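Local structure of Mn transporter subunit (Synechocystis sp. PCC 6803, 3UJP) at residues A[144-147]-A[148-152]; A[200-203]-A[204-207]. The protein probably captures manganese in the periplasm as the solute-binding subunit of an ABC-type manganese transporter. All coordinates share one frame; numbering follows the deposited sequence.

Interaction 1. Residues A[144-147]-A[148-152]; sequences ENIR and QAFVE
Glu144 meets Gln148 one turn further along helix 136-153, through backbone and side chain together. Its carbonyl takes the N-H of Gln148 almost head-on, Glu144 O to Gln148 N measuring 3.0 Å. The carboxylate in turn receives a weak bond from the Gln148 amide, with NE2 3.4 Å from Glu144 OE2 and the two flat groups standing 89° apart. The Glu144 chain starts anti to its main-chain nitrogen (chi1 165°) and then bends at chi2, which turns the acid along the helix toward Gln148 and also brings OE2 over one face of the Arg147 guanidinium. That pairing, 3.4 Å from Glu144 OE2 to Arg147 NH2, is one of charge alone, since no N-H is aimed at the oxygen. Asn145 accepts from Ala149 N through its carbonyl, while its ND2 turns off the helix to bond Glu112 O. Ile146 and Phe150 run side by side on the buried side of the helix. The branch methyl CG2 sits over the ring face, 3.9 Å from its centroid, and Ile146 O lies above the same ring nearer its rim; Val48 touches both side chains and Tyr161 meets the ring edge-to-face. A serine in place of Phe150 would probably open a gap beside Ile146 CG2 and leave Tyr161 without its aromatic mate. Arg147 O receives two donors, the N-H groups of Phe150 and Val151, the latter the straighter at 153°, while CG1 of Val151 rests against the same oxygen. The helix is thus amphipathic here: Glu144, Arg147 and Gln148 make a polar strip tied by weak bonds and charge, with Arg147 also touching helix 158-183, while Ile146 and Phe150 make the hydrophobic side that packs on helix 39-49.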
loop_
_atom_site.group_PDB
_atom_site.type_symbol
_atom_site.label_atom_id
_atom_site.label_comp_id
_atom_site.label_asym_id
_atom_site.label_seq_id
_atom_site.Cartn_x
_atom_site.Cartn_y
_atom_site.Cartn_z
ATOM N N GLU A 144 -13.513 2.169 -18.552
ATOM C CA GLU A 144 -12.748 1.854 -19.730
ATOM C C GLU A 144 -11.654 2.873 -19.896
ATOM O O GLU A 144 -10.513 2.515 -20.196
ATOM C CB GLU A 144 -13.615 1.871 -20.962
ATOM C CG GLU A 144 -12.784 1.916 -22.220
ATOM C CD GLU A 144 -12.174 0.578 -22.545
ATOM O OE1 GLU A 144 -12.345 -0.361 -21.728
ATOM O OE2 GLU A 144 -11.535 0.463 -23.614
ATOM N N ASN A 145 -11.998 4.149 -19.703
ATOM C CA ASN A 145 -11.011 5.233 -19.877
ATOM C C ASN A 145 -9.884 5.173 -18.860
ATOM O O ASN A 145 -8.776 5.627 -19.119
ATOM C CB ASN A 145 -11.674 6.614 -19.845
ATOM C CG ASN A 145 -12.694 6.804 -20.958
ATOM O OD1 ASN A 145 -12.522 6.304 -22.074
ATOM N ND2 ASN A 145 -13.763 7.525 -20.655
ATOM N N ILE A 146 -10.196 4.622 -17.692
ATOM C CA ILE A 146 -9.203 4.322 -16.677
ATOM C C ILE A 146 -8.287 3.238 -17.197
ATOM O O ILE A 146 -7.096 3.208 -16.868
ATOM C CB ILE A 146 -9.856 3.766 -15.423
ATOM C CG1 ILE A 146 -10.771 4.813 -14.772
ATOM C CG2 ILE A 146 -8.799 3.312 -14.477
ATOM C CD1 ILE A 146 -11.694 4.260 -13.692
ATOM N N ARG A 147 -8.842 2.344 -18.012
ATOM C CA ARG A 147 -8.078 1.223 -18.508
ATOM C C ARG A 147 -7.070 1.732 -19.517
ATOM O O ARG A 147 -5.869 1.509 -19.368
ATOM C CB ARG A 147 -8.993 0.179 -19.136
ATOM C CG ARG A 147 -8.487 -1.258 -19.055
ATOM C CD ARG A 147 -8.948 -2.002 -20.286
ATOM N NE ARG A 147 -8.354 -1.417 -21.482
ATOM C CZ ARG A 147 -8.796 -1.611 -22.721
ATOM N NH1 ARG A 147 -8.179 -1.029 -23.735
ATOM N NH2 ARG A 147 -9.853 -2.385 -22.951
ATOM N N GLN A 148 -7.554 2.444 -20.528
ATOM C CA GLN A 148 -6.671 3.008 -21.562
ATOM C C GLN A 148 -5.572 3.893 -20.986
ATOM O O GLN A 148 -4.461 3.937 -21.508
ATOM C CB GLN A 148 -7.459 3.823 -22.589
ATOM C CG GLN A 148 -8.453 3.047 -23.423
ATOM C CD GLN A 148 -9.342 3.983 -24.228
ATOM O OE1 GLN A 148 -9.057 5.181 -24.349
ATOM N NE2 GLN A 148 -10.437 3.444 -24.775
ATOM N N ALA A 149 -5.900 4.609 -19.920
ATOM C CA ALA A 149 -4.974 5.556 -19.318
ATOM C C ALA A 149 -3.830 4.809 -18.674
ATOM O O ALA A 149 -2.701 5.303 -18.652
ATOM C CB ALA A 149 -5.685 6.404 -18.297
ATOM N N PHE A 150 -4.148 3.618 -18.152
ATOM C CA PHE A 150 -3.196 2.770 -17.425
ATOM C C PHE A 150 -2.307 1.929 -18.343
ATOM O O PHE A 150 -1.158 1.649 -17.991
ATOM C CB PHE A 150 -3.925 1.807 -16.498
ATOM C CG PHE A 150 -4.450 2.429 -15.256
ATOM C CD1 PHE A 150 -4.461 3.785 -15.092
ATOM C CD2 PHE A 150 -4.941 1.637 -14.246
ATOM C CE1 PHE A 150 -4.948 4.337 -13.948
ATOM C CE2 PHE A 150 -5.422 2.179 -13.106
ATOM C CZ PHE A 150 -5.428 3.533 -12.956
ATOM N N VAL A 151 -2.839 1.493 -19.487
ATOM C CA VAL A 151 -2.042 0.726 -20.447
ATOM C C VAL A 151 -0.937 1.608 -21.044
ATOM O O VAL A 151 0.200 1.147 -21.233
ATOM C CB VAL A 151 -2.890 0.115 -21.575
ATOM C CG1 VAL A 151 -4.076 -0.602 -21.004
ATOM C CG2 VAL A 151 -3.340 1.194 -22.555
ATOM N N GLU A 152 -1.278 2.872 -21.329
ATOM C CA GLU A 152 -0.304 3.854 -21.793
ATOM C C GLU A 152 0.603 4.252 -20.656
ATOM O O GLU A 152 1.811 4.323 -20.830
ATOM C CB GLU A 152 -0.990 5.091 -22.350
ATOM C CG GLU A 152 -1.958 4.785 -23.466
ATOM C CD GLU A 152 -2.749 6.016 -23.865
ATOM O OE1 GLU A 152 -2.413 7.104 -23.348
ATOM O OE2 GLU A 152 -3.700 5.906 -24.680
#

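Interaction 2. Residues A[200-203]-A[204-207]; sequences FSYL and ARDY
From Phe200, at the N-cap position, to Tyr207, the first residue to leave helical angles, the backbone makes one short helix whose i to i+4 bonds run from Phe200 O to Ala204 N (3.1 Å) through Tyr202 O to Asp206 N (2.9 Å) and fade to a weak one, Leu203 O to Tyr207 N. Ser201 O takes the N-H of Arg205 from above its carbonyl plane. On one flank Tyr202 and Arg205 lie alongside, pointing the same way. Arg205 NH1 comes to the edge of the phenol ring, 3.9 Å from Tyr202 CD1, with the planes 77° apart, so the cation does not stack on the ring. The same NH1 reaches Asp206 OD1 in a weak, 3.5 Å salt bridge that lies in the guanidinium plane, while the other carboxylate oxygen bonds Ser135 OG. Tyr202 OH bonds Asn129 O and Ile117 N. Further round the helix, Leu203 crosses Tyr207: its CD1 methyl comes 3.4 Å from Tyr207 CE2. Leu203 CG stands anti to the main-chain N (chi1 -172°), and this carries the methyl forward to the ring. Asp206 CB covers the middle of one face of that ring, and Tyr207 OH bonds Asp176 OD1 on helix 158-183. In this connection of a beta-alpha-beta unit between strands 192-195 and 210-213, the buried polar ends of both tyrosines find partners outside the helix, whereas the exposed Arg205 has a weak ionic bond to Asp206, which is likely to be more easily given up.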
loop_
_atom_site.group_PDB
_atom_site.type_symbol
_atom_site.label_atom_id
_atom_site.label_comp_id
_atom_site.label_asym_id
_atom_site.label_seq_id
_atom_site.Cartn_x
_atom_site.Cartn_y
_atom_site.Cartn_z
ATOM N N PHE A 200 -28.251 13.099 -8.671
ATOM C CA PHE A 200 -28.764 11.793 -9.048
ATOM C C PHE A 200 -29.526 11.826 -10.333
ATOM O O PHE A 200 -30.289 10.921 -10.586
ATOM C CB PHE A 200 -29.710 11.261 -7.980
ATOM C CG PHE A 200 -29.098 11.183 -6.620
ATOM C CD1 PHE A 200 -29.206 12.259 -5.740
ATOM C CD2 PHE A 200 -28.406 10.044 -6.220
ATOM C CE1 PHE A 200 -28.632 12.203 -4.478
ATOM C CE2 PHE A 200 -27.849 9.976 -4.968
ATOM C CZ PHE A 200 -27.953 11.061 -4.089
ATOM N N SER A 201 -29.347 12.858 -11.140
ATOM C CA SER A 201 -30.073 12.943 -12.403
ATOM C C SER A 201 -29.817 11.783 -13.389
ATOM O O SER A 201 -30.713 11.417 -14.143
ATOM C CB SER A 201 -29.822 14.294 -13.084
ATOM O OG SER A 201 -30.774 15.258 -12.682
ATOM N N TYR A 202 -28.613 11.210 -13.409
ATOM C CA TYR A 202 -28.349 10.098 -14.333
ATOM C C TYR A 202 -28.999 8.830 -13.827
ATOM O O TYR A 202 -29.692 8.129 -14.569
ATOM C CB TYR A 202 -26.859 9.852 -14.536
ATOM C CG TYR A 202 -26.167 10.981 -15.252
ATOM C CD1 TYR A 202 -26.024 10.972 -16.629
ATOM C CD2 TYR A 202 -25.659 12.063 -14.549
ATOM C CE1 TYR A 202 -25.386 12.010 -17.284
ATOM C CE2 TYR A 202 -25.036 13.094 -15.189
ATOM C CZ TYR A 202 -24.899 13.070 -16.557
ATOM O OH TYR A 202 -24.261 14.110 -17.187
ATOM N N LEU A 203 -28.761 8.549 -12.551
ATOM C CA LEU A 203 -29.391 7.436 -11.868
ATOM C C LEU A 203 -30.891 7.389 -12.099
ATOM O O LEU A 203 -31.453 6.322 -12.279
ATOM C CB LEU A 203 -29.147 7.545 -10.376
ATOM C CG LEU A 203 -29.649 6.258 -9.758
ATOM C CD1 LEU A 203 -28.841 5.167 -10.400
ATOM C CD2 LEU A 203 -29.442 6.264 -8.287
ATOM N N ALA A 204 -31.538 8.552 -12.069
ATOM C CA ALA A 204 -32.985 8.641 -12.254
ATOM C C ALA A 204 -33.374 8.531 -13.713
ATOM O O ALA A 204 -34.434 8.012 -14.022
ATOM C CB ALA A 204 -33.538 9.906 -11.653
ATOM N N ARG A 205 -32.547 9.020 -14.621
ATOM C CA ARG A 205 -32.835 8.781 -16.035
ATOM C C ARG A 205 -32.826 7.268 -16.326
ATOM O O ARG A 205 -33.674 6.755 -17.059
ATOM C CB ARG A 205 -31.839 9.512 -16.940
ATOM C CG ARG A 205 -32.080 9.288 -18.406
ATOM C CD ARG A 205 -30.893 8.606 -19.038
ATOM N NE ARG A 205 -29.996 9.565 -19.674
ATOM C CZ ARG A 205 -28.664 9.527 -19.592
ATOM N NH1 ARG A 205 -28.055 8.580 -18.880
ATOM N NH2 ARG A 205 -27.933 10.449 -20.211
ATOM N N ASP A 206 -31.884 6.556 -15.712
ATOM C CA ASP A 206 -31.640 5.146 -16.008
ATOM C C ASP A 206 -32.768 4.259 -15.540
ATOM O O ASP A 206 -33.071 3.263 -16.169
ATOM C CB ASP A 206 -30.338 4.672 -15.349
ATOM C CG ASP A 206 -29.113 4.830 -16.245
ATOM O OD1 ASP A 206 -29.056 5.785 -17.046
ATOM O OD2 ASP A 206 -28.195 3.991 -16.132
ATOM N N TYR A 207 -33.367 4.612 -14.416
ATOM C CA TYR A 207 -34.383 3.770 -13.812
ATOM C C TYR A 207 -35.700 4.492 -13.720
ATOM O O TYR A 207 -36.520 4.206 -12.844
ATOM C CB TYR A 207 -33.913 3.286 -12.447
ATOM C CG TYR A 207 -32.560 2.647 -12.566
ATOM C CD1 TYR A 207 -32.356 1.575 -13.433
ATOM C CD2 TYR A 207 -31.465 3.138 -11.868
ATOM C CE1 TYR A 207 -31.098 0.981 -13.578
ATOM C CE2 TYR A 207 -30.199 2.548 -12.004
ATOM C CZ TYR A 207 -30.025 1.473 -12.858
ATOM O OH TYR A 207 -28.771 0.907 -12.986
#

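In the fold
Interactions 1 and 2 are separate helical turns that never touch: their centres are 26 Å apart and their nearest atoms about 13 Å. They are linked through helix 136-153, which carries 144-152 near its C-terminal end and sends Pro136, at its start, against Asp206 and Tyr207. Helix 158-183 meets both, through Asn162 and Ala165 at Arg147 and through Leu179 and Leu183 at Tyr207. Interaction 2 is close to the metal site, with the Phe200 side chain about 8 Å from the manganese bound by His66, His131, Glu197 and Asp272. Interaction 1 packs on helix 39-49. Bound zinc ions lie about 13 Å from the Phe150 side chain and about 9 Å from that of Tyr207.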